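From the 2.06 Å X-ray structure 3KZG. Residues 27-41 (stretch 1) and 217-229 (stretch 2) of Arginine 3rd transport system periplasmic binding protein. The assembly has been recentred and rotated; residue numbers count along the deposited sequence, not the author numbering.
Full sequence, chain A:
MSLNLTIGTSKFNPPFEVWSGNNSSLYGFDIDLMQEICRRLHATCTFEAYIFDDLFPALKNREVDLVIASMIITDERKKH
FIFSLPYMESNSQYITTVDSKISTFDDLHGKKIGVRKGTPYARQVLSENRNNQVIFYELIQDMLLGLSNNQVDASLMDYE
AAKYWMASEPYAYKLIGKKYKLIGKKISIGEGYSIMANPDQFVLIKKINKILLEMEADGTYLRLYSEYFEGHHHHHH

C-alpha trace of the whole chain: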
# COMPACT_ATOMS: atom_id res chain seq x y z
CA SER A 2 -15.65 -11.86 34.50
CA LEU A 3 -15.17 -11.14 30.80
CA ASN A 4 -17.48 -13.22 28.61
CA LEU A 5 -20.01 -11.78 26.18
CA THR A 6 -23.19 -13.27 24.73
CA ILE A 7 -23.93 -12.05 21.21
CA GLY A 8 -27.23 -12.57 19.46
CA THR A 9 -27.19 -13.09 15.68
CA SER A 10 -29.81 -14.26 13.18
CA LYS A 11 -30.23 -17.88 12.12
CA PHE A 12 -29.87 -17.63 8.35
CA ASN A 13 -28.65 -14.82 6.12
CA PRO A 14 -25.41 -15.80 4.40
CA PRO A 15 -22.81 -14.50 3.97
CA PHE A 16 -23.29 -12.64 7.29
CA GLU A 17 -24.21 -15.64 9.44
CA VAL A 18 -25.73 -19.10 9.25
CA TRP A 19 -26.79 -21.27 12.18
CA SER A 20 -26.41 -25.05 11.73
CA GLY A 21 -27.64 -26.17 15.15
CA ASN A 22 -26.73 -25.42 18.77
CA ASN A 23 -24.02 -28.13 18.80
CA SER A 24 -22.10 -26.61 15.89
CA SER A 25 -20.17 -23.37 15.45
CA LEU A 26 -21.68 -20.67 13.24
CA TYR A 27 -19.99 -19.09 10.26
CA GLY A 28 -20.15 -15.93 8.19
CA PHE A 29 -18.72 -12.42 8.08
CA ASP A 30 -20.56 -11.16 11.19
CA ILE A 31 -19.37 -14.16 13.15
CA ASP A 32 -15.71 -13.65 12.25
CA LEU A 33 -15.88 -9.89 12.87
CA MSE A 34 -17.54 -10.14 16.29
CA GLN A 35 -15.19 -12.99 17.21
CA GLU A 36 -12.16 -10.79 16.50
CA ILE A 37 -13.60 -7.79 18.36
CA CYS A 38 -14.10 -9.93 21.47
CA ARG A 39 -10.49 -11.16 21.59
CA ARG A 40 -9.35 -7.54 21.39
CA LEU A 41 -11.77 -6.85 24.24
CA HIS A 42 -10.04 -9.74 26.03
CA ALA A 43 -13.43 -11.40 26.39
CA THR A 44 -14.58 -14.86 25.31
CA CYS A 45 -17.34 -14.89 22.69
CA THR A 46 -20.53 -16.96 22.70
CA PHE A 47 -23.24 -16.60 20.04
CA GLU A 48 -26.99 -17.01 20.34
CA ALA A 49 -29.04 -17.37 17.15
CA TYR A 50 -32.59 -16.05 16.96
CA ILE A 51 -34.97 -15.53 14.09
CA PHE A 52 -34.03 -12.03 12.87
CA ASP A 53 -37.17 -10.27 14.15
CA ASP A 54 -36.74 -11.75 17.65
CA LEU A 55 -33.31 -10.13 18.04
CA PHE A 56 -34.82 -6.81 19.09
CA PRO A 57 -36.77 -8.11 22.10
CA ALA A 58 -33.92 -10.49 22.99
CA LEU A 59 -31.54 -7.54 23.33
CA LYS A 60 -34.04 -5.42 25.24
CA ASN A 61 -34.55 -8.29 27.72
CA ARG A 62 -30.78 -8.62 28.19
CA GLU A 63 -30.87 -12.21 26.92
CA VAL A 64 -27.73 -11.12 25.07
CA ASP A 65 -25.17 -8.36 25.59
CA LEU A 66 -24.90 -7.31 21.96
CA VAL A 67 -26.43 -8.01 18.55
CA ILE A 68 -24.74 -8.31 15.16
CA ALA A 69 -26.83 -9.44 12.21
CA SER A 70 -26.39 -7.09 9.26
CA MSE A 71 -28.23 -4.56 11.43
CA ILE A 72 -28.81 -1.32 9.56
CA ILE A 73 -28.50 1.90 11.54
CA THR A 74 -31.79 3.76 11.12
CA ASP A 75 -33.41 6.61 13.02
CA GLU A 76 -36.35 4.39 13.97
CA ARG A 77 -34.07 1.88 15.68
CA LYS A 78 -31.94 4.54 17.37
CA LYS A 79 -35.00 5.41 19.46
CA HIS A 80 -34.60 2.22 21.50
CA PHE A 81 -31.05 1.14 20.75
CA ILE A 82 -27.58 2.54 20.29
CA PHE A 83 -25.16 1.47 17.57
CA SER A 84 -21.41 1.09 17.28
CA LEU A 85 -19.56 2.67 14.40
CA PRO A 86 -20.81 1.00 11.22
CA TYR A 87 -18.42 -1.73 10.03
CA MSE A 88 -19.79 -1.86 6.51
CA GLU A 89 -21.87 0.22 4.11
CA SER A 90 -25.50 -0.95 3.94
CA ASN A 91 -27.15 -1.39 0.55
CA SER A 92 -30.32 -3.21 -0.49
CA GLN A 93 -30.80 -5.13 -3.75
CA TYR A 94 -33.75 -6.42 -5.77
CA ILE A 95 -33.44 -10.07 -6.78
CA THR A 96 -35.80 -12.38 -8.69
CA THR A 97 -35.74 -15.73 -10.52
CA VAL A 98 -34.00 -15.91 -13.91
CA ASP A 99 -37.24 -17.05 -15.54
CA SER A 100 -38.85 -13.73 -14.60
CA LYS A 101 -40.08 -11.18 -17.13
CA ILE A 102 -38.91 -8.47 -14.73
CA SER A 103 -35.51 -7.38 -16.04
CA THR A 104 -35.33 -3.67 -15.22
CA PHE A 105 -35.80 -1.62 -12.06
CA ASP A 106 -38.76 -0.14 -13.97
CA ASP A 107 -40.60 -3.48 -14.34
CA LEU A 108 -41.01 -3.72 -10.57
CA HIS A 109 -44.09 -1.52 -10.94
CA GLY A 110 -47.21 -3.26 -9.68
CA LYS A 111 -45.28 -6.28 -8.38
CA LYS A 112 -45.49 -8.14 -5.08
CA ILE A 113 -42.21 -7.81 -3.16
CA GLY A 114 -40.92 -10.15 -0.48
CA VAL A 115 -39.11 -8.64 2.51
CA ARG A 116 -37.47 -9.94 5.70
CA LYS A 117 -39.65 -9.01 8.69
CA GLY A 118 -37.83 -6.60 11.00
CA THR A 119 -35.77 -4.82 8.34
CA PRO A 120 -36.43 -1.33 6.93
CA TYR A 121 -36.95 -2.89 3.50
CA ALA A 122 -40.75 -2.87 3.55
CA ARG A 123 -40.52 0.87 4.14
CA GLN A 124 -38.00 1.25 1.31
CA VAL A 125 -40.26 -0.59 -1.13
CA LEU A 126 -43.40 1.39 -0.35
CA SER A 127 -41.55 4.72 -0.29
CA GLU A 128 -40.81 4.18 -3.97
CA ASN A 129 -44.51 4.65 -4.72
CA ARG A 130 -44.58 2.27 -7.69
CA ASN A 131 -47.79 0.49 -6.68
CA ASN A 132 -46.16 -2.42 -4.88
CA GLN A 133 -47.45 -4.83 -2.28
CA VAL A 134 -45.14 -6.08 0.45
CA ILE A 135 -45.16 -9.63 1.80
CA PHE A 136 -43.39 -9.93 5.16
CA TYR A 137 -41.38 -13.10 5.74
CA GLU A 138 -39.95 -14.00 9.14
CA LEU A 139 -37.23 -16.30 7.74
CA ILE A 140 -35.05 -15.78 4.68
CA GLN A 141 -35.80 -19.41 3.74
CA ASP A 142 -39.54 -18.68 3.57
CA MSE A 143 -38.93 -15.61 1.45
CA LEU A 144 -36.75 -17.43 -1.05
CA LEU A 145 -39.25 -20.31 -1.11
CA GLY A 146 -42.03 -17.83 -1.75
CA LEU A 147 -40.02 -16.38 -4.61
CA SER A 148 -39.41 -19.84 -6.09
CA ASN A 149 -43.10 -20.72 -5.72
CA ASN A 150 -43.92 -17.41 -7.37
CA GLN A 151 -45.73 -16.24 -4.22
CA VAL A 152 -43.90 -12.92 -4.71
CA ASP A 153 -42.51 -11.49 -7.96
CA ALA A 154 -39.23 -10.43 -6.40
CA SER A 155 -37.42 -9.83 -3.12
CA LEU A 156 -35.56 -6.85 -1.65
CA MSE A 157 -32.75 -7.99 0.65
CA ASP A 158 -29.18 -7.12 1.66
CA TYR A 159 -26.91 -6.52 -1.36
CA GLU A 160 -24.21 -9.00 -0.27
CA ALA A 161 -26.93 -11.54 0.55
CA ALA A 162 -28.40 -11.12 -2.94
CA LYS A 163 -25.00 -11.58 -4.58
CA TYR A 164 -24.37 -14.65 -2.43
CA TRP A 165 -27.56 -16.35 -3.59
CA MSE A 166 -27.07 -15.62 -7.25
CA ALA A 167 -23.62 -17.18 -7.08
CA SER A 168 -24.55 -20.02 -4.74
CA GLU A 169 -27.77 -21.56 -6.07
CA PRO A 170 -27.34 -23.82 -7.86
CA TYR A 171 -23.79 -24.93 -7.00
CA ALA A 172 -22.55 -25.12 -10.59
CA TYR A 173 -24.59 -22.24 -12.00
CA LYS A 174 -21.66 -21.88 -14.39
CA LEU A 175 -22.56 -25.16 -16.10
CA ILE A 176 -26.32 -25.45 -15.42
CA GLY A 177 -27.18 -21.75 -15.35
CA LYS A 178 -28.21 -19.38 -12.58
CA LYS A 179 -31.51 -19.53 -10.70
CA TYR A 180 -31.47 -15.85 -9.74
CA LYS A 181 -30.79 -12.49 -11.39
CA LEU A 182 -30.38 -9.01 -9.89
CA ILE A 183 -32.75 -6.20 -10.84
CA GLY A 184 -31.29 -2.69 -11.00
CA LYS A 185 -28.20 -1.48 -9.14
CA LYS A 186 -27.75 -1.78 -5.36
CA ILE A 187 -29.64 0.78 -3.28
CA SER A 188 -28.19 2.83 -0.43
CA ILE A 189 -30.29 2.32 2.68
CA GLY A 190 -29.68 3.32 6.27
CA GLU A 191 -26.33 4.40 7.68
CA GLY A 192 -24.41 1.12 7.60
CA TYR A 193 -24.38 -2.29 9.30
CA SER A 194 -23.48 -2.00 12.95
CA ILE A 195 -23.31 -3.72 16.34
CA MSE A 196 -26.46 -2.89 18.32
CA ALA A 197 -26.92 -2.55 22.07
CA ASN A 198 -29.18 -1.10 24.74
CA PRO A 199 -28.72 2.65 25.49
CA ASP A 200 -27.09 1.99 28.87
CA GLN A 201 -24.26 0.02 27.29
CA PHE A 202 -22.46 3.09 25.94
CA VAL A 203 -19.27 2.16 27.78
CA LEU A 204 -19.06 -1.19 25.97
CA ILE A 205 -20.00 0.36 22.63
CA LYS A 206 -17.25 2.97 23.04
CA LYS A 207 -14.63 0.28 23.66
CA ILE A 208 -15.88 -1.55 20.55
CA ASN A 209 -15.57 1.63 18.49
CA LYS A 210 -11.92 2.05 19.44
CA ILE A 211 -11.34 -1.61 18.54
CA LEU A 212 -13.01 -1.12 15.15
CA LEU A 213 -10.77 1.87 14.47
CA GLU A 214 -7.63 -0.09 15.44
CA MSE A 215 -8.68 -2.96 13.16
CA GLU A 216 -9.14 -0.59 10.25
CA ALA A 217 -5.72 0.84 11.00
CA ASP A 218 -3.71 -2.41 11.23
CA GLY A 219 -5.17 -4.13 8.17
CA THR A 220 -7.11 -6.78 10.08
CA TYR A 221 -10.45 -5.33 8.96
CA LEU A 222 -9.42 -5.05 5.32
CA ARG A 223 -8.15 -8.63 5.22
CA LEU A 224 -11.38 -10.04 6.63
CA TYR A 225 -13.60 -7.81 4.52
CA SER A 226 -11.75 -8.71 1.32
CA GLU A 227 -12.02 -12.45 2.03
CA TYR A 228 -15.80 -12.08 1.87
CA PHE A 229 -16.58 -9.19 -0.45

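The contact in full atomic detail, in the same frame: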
# COMPACT_ATOMS: atom_id res chain seq x y z
N TYR A 27 -20.96 -19.64 11.18
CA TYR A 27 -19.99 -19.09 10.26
C TYR A 27 -20.59 -17.96 9.43
O TYR A 27 -21.80 -17.90 9.22
CB TYR A 27 -19.43 -20.19 9.35
CG TYR A 27 -20.38 -20.71 8.29
CD1 TYR A 27 -20.55 -20.02 7.09
CD2 TYR A 27 -21.08 -21.90 8.48
CE1 TYR A 27 -21.40 -20.51 6.10
CE2 TYR A 27 -21.93 -22.40 7.49
CZ TYR A 27 -22.08 -21.69 6.30
OH TYR A 27 -22.93 -22.17 5.34
N GLY A 28 -19.72 -17.06 8.98
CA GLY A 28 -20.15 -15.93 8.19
C GLY A 28 -19.33 -14.71 8.56
O GLY A 28 -18.60 -14.73 9.55
N PHE A 29 -19.47 -13.63 7.79
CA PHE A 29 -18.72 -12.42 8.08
C PHE A 29 -18.98 -11.83 9.47
O PHE A 29 -18.03 -11.47 10.16
CB PHE A 29 -19.01 -11.35 7.02
CG PHE A 29 -18.23 -10.08 7.22
CD1 PHE A 29 -16.88 -10.04 6.91
CD2 PHE A 29 -18.84 -8.94 7.73
CE1 PHE A 29 -16.13 -8.88 7.11
CE2 PHE A 29 -18.11 -7.77 7.94
CZ PHE A 29 -16.75 -7.74 7.63
N ASP A 30 -20.24 -11.73 9.87
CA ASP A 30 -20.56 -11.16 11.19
C ASP A 30 -19.94 -11.97 12.30
O ASP A 30 -19.47 -11.42 13.30
CB ASP A 30 -22.08 -11.10 11.42
CG ASP A 30 -22.74 -9.95 10.70
OD1 ASP A 30 -22.04 -8.97 10.39
OD2 ASP A 30 -23.96 -10.03 10.44
N ILE A 31 -19.93 -13.29 12.14
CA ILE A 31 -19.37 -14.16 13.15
C ILE A 31 -17.88 -13.88 13.33
O ILE A 31 -17.42 -13.66 14.45
CB ILE A 31 -19.55 -15.66 12.78
CG1 ILE A 31 -21.02 -15.96 12.49
CG2 ILE A 31 -19.02 -16.54 13.91
CD1 ILE A 31 -21.99 -15.52 13.57
N ASP A 32 -17.14 -13.89 12.22
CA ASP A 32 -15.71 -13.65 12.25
C ASP A 32 -15.36 -12.25 12.78
O ASP A 32 -14.39 -12.09 13.53
CB ASP A 32 -15.08 -13.82 10.86
CG ASP A 32 -15.18 -15.26 10.33
OD1 ASP A 32 -15.32 -16.20 11.14
OD2 ASP A 32 -15.10 -15.44 9.09
N LEU A 33 -16.15 -11.25 12.41
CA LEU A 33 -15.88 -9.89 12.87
C LEU A 33 -16.04 -9.80 14.38
O LEU A 33 -15.12 -9.40 15.09
CB LEU A 33 -16.83 -8.90 12.20
CG LEU A 33 -16.60 -7.45 12.65
CD1 LEU A 33 -15.16 -7.04 12.36
CD2 LEU A 33 -17.58 -6.53 11.96
N MSE A 34 -17.22 -10.17 14.87
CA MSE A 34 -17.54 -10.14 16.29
C MSE A 34 -16.51 -10.95 17.08
O MSE A 34 -16.04 -10.52 18.14
CB MSE A 34 -18.95 -10.72 16.51
CG MSE A 34 -19.56 -10.44 17.89
SE MSE A 34 -19.59 -8.55 18.32
CE MSE A 34 -21.24 -8.03 17.46
N GLN A 35 -16.17 -12.12 16.56
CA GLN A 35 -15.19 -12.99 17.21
C GLN A 35 -13.88 -12.23 17.45
O GLN A 35 -13.33 -12.25 18.55
CB GLN A 35 -14.92 -14.21 16.32
CG GLN A 35 -14.00 -15.25 16.93
CD GLN A 35 -14.61 -15.96 18.13
OE1 GLN A 35 -14.68 -15.40 19.22
NE2 GLN A 35 -15.07 -17.19 17.92
N GLU A 36 -13.40 -11.56 16.41
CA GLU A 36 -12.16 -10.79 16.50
C GLU A 36 -12.26 -9.61 17.48
O GLU A 36 -11.33 -9.34 18.23
CB GLU A 36 -11.77 -10.30 15.10
CG GLU A 36 -10.52 -9.46 15.04
CD GLU A 36 -9.30 -10.15 15.61
OE1 GLU A 36 -9.27 -11.40 15.59
OE2 GLU A 36 -8.37 -9.45 16.06
N ILE A 37 -13.40 -8.92 17.46
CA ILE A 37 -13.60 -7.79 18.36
C ILE A 37 -13.54 -8.24 19.83
O ILE A 37 -13.00 -7.53 20.68
CB ILE A 37 -14.97 -7.10 18.10
CG1 ILE A 37 -14.94 -6.40 16.73
CG2 ILE A 37 -15.28 -6.10 19.20
CD1 ILE A 37 -16.25 -5.77 16.33
N CYS A 38 -14.10 -9.41 20.11
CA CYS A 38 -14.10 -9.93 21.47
C CYS A 38 -12.70 -10.27 21.98
O CYS A 38 -12.40 -10.03 23.15
CB CYS A 38 -15.00 -11.17 21.58
SG CYS A 38 -16.76 -10.79 21.52
N ARG A 39 -11.84 -10.83 21.13
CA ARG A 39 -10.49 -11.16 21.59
C ARG A 39 -9.72 -9.89 21.92
O ARG A 39 -8.88 -9.87 22.82
CB ARG A 39 -9.73 -11.99 20.56
CG ARG A 39 -9.43 -11.30 19.25
CD ARG A 39 -8.61 -12.22 18.34
NE ARG A 39 -7.21 -12.33 18.76
CZ ARG A 39 -6.30 -11.38 18.58
NH1 ARG A 39 -6.63 -10.24 17.98
NH2 ARG A 39 -5.06 -11.55 19.02
N ARG A 40 -10.01 -8.82 21.17
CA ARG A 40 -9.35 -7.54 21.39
C ARG A 40 -9.91 -6.93 22.67
O ARG A 40 -9.24 -6.13 23.32
CB ARG A 40 -9.59 -6.62 20.19
CG ARG A 40 -8.77 -7.04 18.97
CD ARG A 40 -9.12 -6.25 17.72
NE ARG A 40 -8.36 -6.76 16.58
CZ ARG A 40 -7.27 -6.18 16.08
NH1 ARG A 40 -6.79 -5.07 16.62
NH2 ARG A 40 -6.65 -6.74 15.06
N LEU A 41 -11.13 -7.32 23.02
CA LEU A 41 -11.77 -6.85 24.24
C LEU A 41 -11.31 -7.75 25.38
O LEU A 41 -11.64 -7.51 26.54
CB LEU A 41 -13.30 -6.94 24.10
CG LEU A 41 -13.99 -5.90 23.22
CD1 LEU A 41 -15.48 -6.22 23.08
CD2 LEU A 41 -13.80 -4.52 23.82
N ALA A 217 -7.06 0.30 11.10
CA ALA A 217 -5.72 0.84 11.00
C ALA A 217 -4.60 -0.19 10.83
O ALA A 217 -3.58 0.11 10.22
CB ALA A 217 -5.43 1.74 12.20
N ASP A 218 -4.77 -1.41 11.36
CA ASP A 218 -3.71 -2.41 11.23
C ASP A 218 -3.92 -3.44 10.12
O ASP A 218 -3.18 -4.42 10.04
CB ASP A 218 -3.48 -3.14 12.57
CG ASP A 218 -4.68 -3.95 13.03
OD1 ASP A 218 -5.47 -4.42 12.18
OD2 ASP A 218 -4.83 -4.14 14.25
N GLY A 219 -4.92 -3.22 9.27
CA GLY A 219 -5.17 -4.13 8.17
C GLY A 219 -6.01 -5.37 8.46
O GLY A 219 -6.38 -6.09 7.54
N THR A 220 -6.31 -5.61 9.72
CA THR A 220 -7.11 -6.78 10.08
C THR A 220 -8.50 -6.69 9.45
O THR A 220 -9.00 -7.66 8.88
CB THR A 220 -7.26 -6.90 11.61
OG1 THR A 220 -5.97 -6.90 12.22
CG2 THR A 220 -7.98 -8.20 11.96
N TYR A 221 -9.12 -5.52 9.53
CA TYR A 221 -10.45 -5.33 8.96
C TYR A 221 -10.46 -5.53 7.46
O TYR A 221 -11.34 -6.20 6.93
CB TYR A 221 -10.99 -3.93 9.30
CG TYR A 221 -12.23 -3.57 8.52
CD1 TYR A 221 -12.14 -2.90 7.30
CD2 TYR A 221 -13.50 -3.95 8.97
CE1 TYR A 221 -13.28 -2.61 6.55
CE2 TYR A 221 -14.64 -3.67 8.23
CZ TYR A 221 -14.52 -3.00 7.02
OH TYR A 221 -15.64 -2.74 6.26
N LEU A 222 -9.49 -4.94 6.77
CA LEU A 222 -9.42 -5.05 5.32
C LEU A 222 -9.27 -6.50 4.88
O LEU A 222 -9.96 -6.96 3.96
CB LEU A 222 -8.25 -4.23 4.77
CG LEU A 222 -8.10 -4.22 3.24
CD1 LEU A 222 -9.39 -3.75 2.60
CD2 LEU A 222 -6.95 -3.31 2.85
N ARG A 223 -8.38 -7.23 5.55
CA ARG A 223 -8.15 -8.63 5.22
C ARG A 223 -9.43 -9.44 5.34
O ARG A 223 -9.79 -10.18 4.42
CB ARG A 223 -7.07 -9.22 6.13
CG ARG A 223 -6.72 -10.67 5.79
CD ARG A 223 -5.49 -11.18 6.55
NE ARG A 223 -5.69 -11.19 8.00
CZ ARG A 223 -5.36 -10.19 8.81
NH1 ARG A 223 -4.80 -9.09 8.32
NH2 ARG A 223 -5.59 -10.29 10.11
N LEU A 224 -10.14 -9.30 6.45
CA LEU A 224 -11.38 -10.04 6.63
C LEU A 224 -12.42 -9.63 5.59
O LEU A 224 -13.01 -10.48 4.91
CB LEU A 224 -11.93 -9.81 8.03
CG LEU A 224 -13.24 -10.55 8.33
CD1 LEU A 224 -13.01 -12.06 8.25
CD2 LEU A 224 -13.74 -10.14 9.71
N TYR A 225 -12.63 -8.33 5.47
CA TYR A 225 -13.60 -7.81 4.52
C TYR A 225 -13.36 -8.31 3.10
O TYR A 225 -14.29 -8.72 2.40
CB TYR A 225 -13.56 -6.28 4.52
CG TYR A 225 -14.62 -5.65 3.65
CD1 TYR A 225 -15.88 -5.34 4.15
CD2 TYR A 225 -14.36 -5.39 2.30
CE1 TYR A 225 -16.86 -4.79 3.33
CE2 TYR A 225 -15.33 -4.85 1.48
CZ TYR A 225 -16.57 -4.55 1.99
OH TYR A 225 -17.53 -4.02 1.16
N SER A 226 -12.10 -8.28 2.67
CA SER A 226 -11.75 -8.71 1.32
C SER A 226 -11.99 -10.20 1.09
O SER A 226 -12.34 -10.61 -0.01
CB SER A 226 -10.30 -8.34 1.01
OG SER A 226 -9.39 -9.04 1.85
N GLU A 227 -11.81 -11.00 2.14
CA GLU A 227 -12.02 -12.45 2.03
C GLU A 227 -13.47 -12.77 1.68
O GLU A 227 -13.76 -13.77 1.04
CB GLU A 227 -11.67 -13.16 3.35
CG GLU A 227 -10.24 -12.95 3.83
CD GLU A 227 -9.92 -13.75 5.09
OE1 GLU A 227 -9.78 -14.99 5.00
OE2 GLU A 227 -9.83 -13.13 6.17
N TYR A 228 -14.38 -11.89 2.10
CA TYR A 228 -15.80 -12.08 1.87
C TYR A 228 -16.39 -11.30 0.71
O TYR A 228 -17.17 -11.84 -0.07
CB TYR A 228 -16.60 -11.71 3.12
CG TYR A 228 -16.65 -12.77 4.18
CD1 TYR A 228 -17.64 -13.75 4.17
CD2 TYR A 228 -15.71 -12.80 5.21
CE1 TYR A 228 -17.70 -14.74 5.15
CE2 TYR A 228 -15.75 -13.78 6.19
CZ TYR A 228 -16.75 -14.74 6.16
OH TYR A 228 -16.79 -15.69 7.16
N PHE A 229 -16.01 -10.04 0.58
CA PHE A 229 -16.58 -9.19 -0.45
C PHE A 229 -15.60 -8.67 -1.50
O PHE A 229 -14.42 -9.07 -1.48
CB PHE A 229 -17.29 -8.02 0.25
CG PHE A 229 -18.04 -8.43 1.50
CD1 PHE A 229 -19.19 -9.21 1.42
CD2 PHE A 229 -17.57 -8.06 2.77
CE1 PHE A 229 -19.86 -9.63 2.58
CE2 PHE A 229 -18.23 -8.47 3.93
CZ PHE A 229 -19.38 -9.25 3.83

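Two helices, nearly 180 residues apart in sequence, run almost antiparallel: the N-to-C directions of helix 29-40 and helix 220-228 differ by 166°, and their axes come within 10.7 Å. The register follows from this. Phe-29 lies opposite Tyr-228, with CA atoms 6.9 Å apart, Leu-33 opposite Leu-224 at 7.7 Å between CA atoms, and Glu-36 opposite Thr-220 at 9.1 Å, so the backbones spread toward the C-terminal end of the first helix. Each helix is preceded by a glycine at its N-cap, Gly-28 and Gly-219. Both have backbone angles at which a CB would jam against the carbonyl of the residue before, so local conformation alone accounts for glycine at either site.

At the narrow end the packing is aromatic. Phe-29 has the largest covered area of any residue here, 125 Å², although its CA-to-CB bond points sideways; its t rotamer sets the ring among Leu-224, Tyr-225, Tyr-228 and Phe-229. Its CB sits over the face of the Tyr-228 ring, 3.8 Å from the centroid and almost on the normal, while its ring turns an edge toward that same face, planes at 78°. Phe-229 in turn presents its edge to a face of Phe-29, with centroids 4.9 Å apart. Leu-224 also packs on the ring, its CG 3.6 Å from Phe-29 CE1.

The Tyr-228 ring also carries a polar group to the first helix. Its OH donates a short hydrogen bond to Asp-32, 2.6 Å from OH to OD2, one turn beyond Gly-28. A single tyrosine thus offers a ring face to Phe-29 and a hydroxyl to a carboxylate.

In the middle, Leu-224 points toward the first helix and spans two positions: its CD1 is 3.8 Å from Asp-32 CB, and its CD2 is 4.2 Å from Leu-33 CB.

At the wide end, one long side chain, that of Arg-40, reaches across to short polar partners. Arg-40 forms a salt bridge with Asp-218, NH1 to OD2 at 3.2 Å, and NH2 also donates to that oxygen at 3.3 Å. Within its own helix, Arg-40 NE donates to Glu-36 OE2 at 2.7 Å, an i to i+4 salt bridge that helps hold the guanidinium in place. Asp-218 divides its work: while OD2 meets Arg-40, OD1 accepts from Thr-220 N at 2.9 Å and from Thr-220 OG1 at 2.5 Å, tying it to the first turn of the second helix. Thr-220 OG1 lies 2.9 Å from Arg-40 NH2, but the angle is too poor for a hydrogen bond.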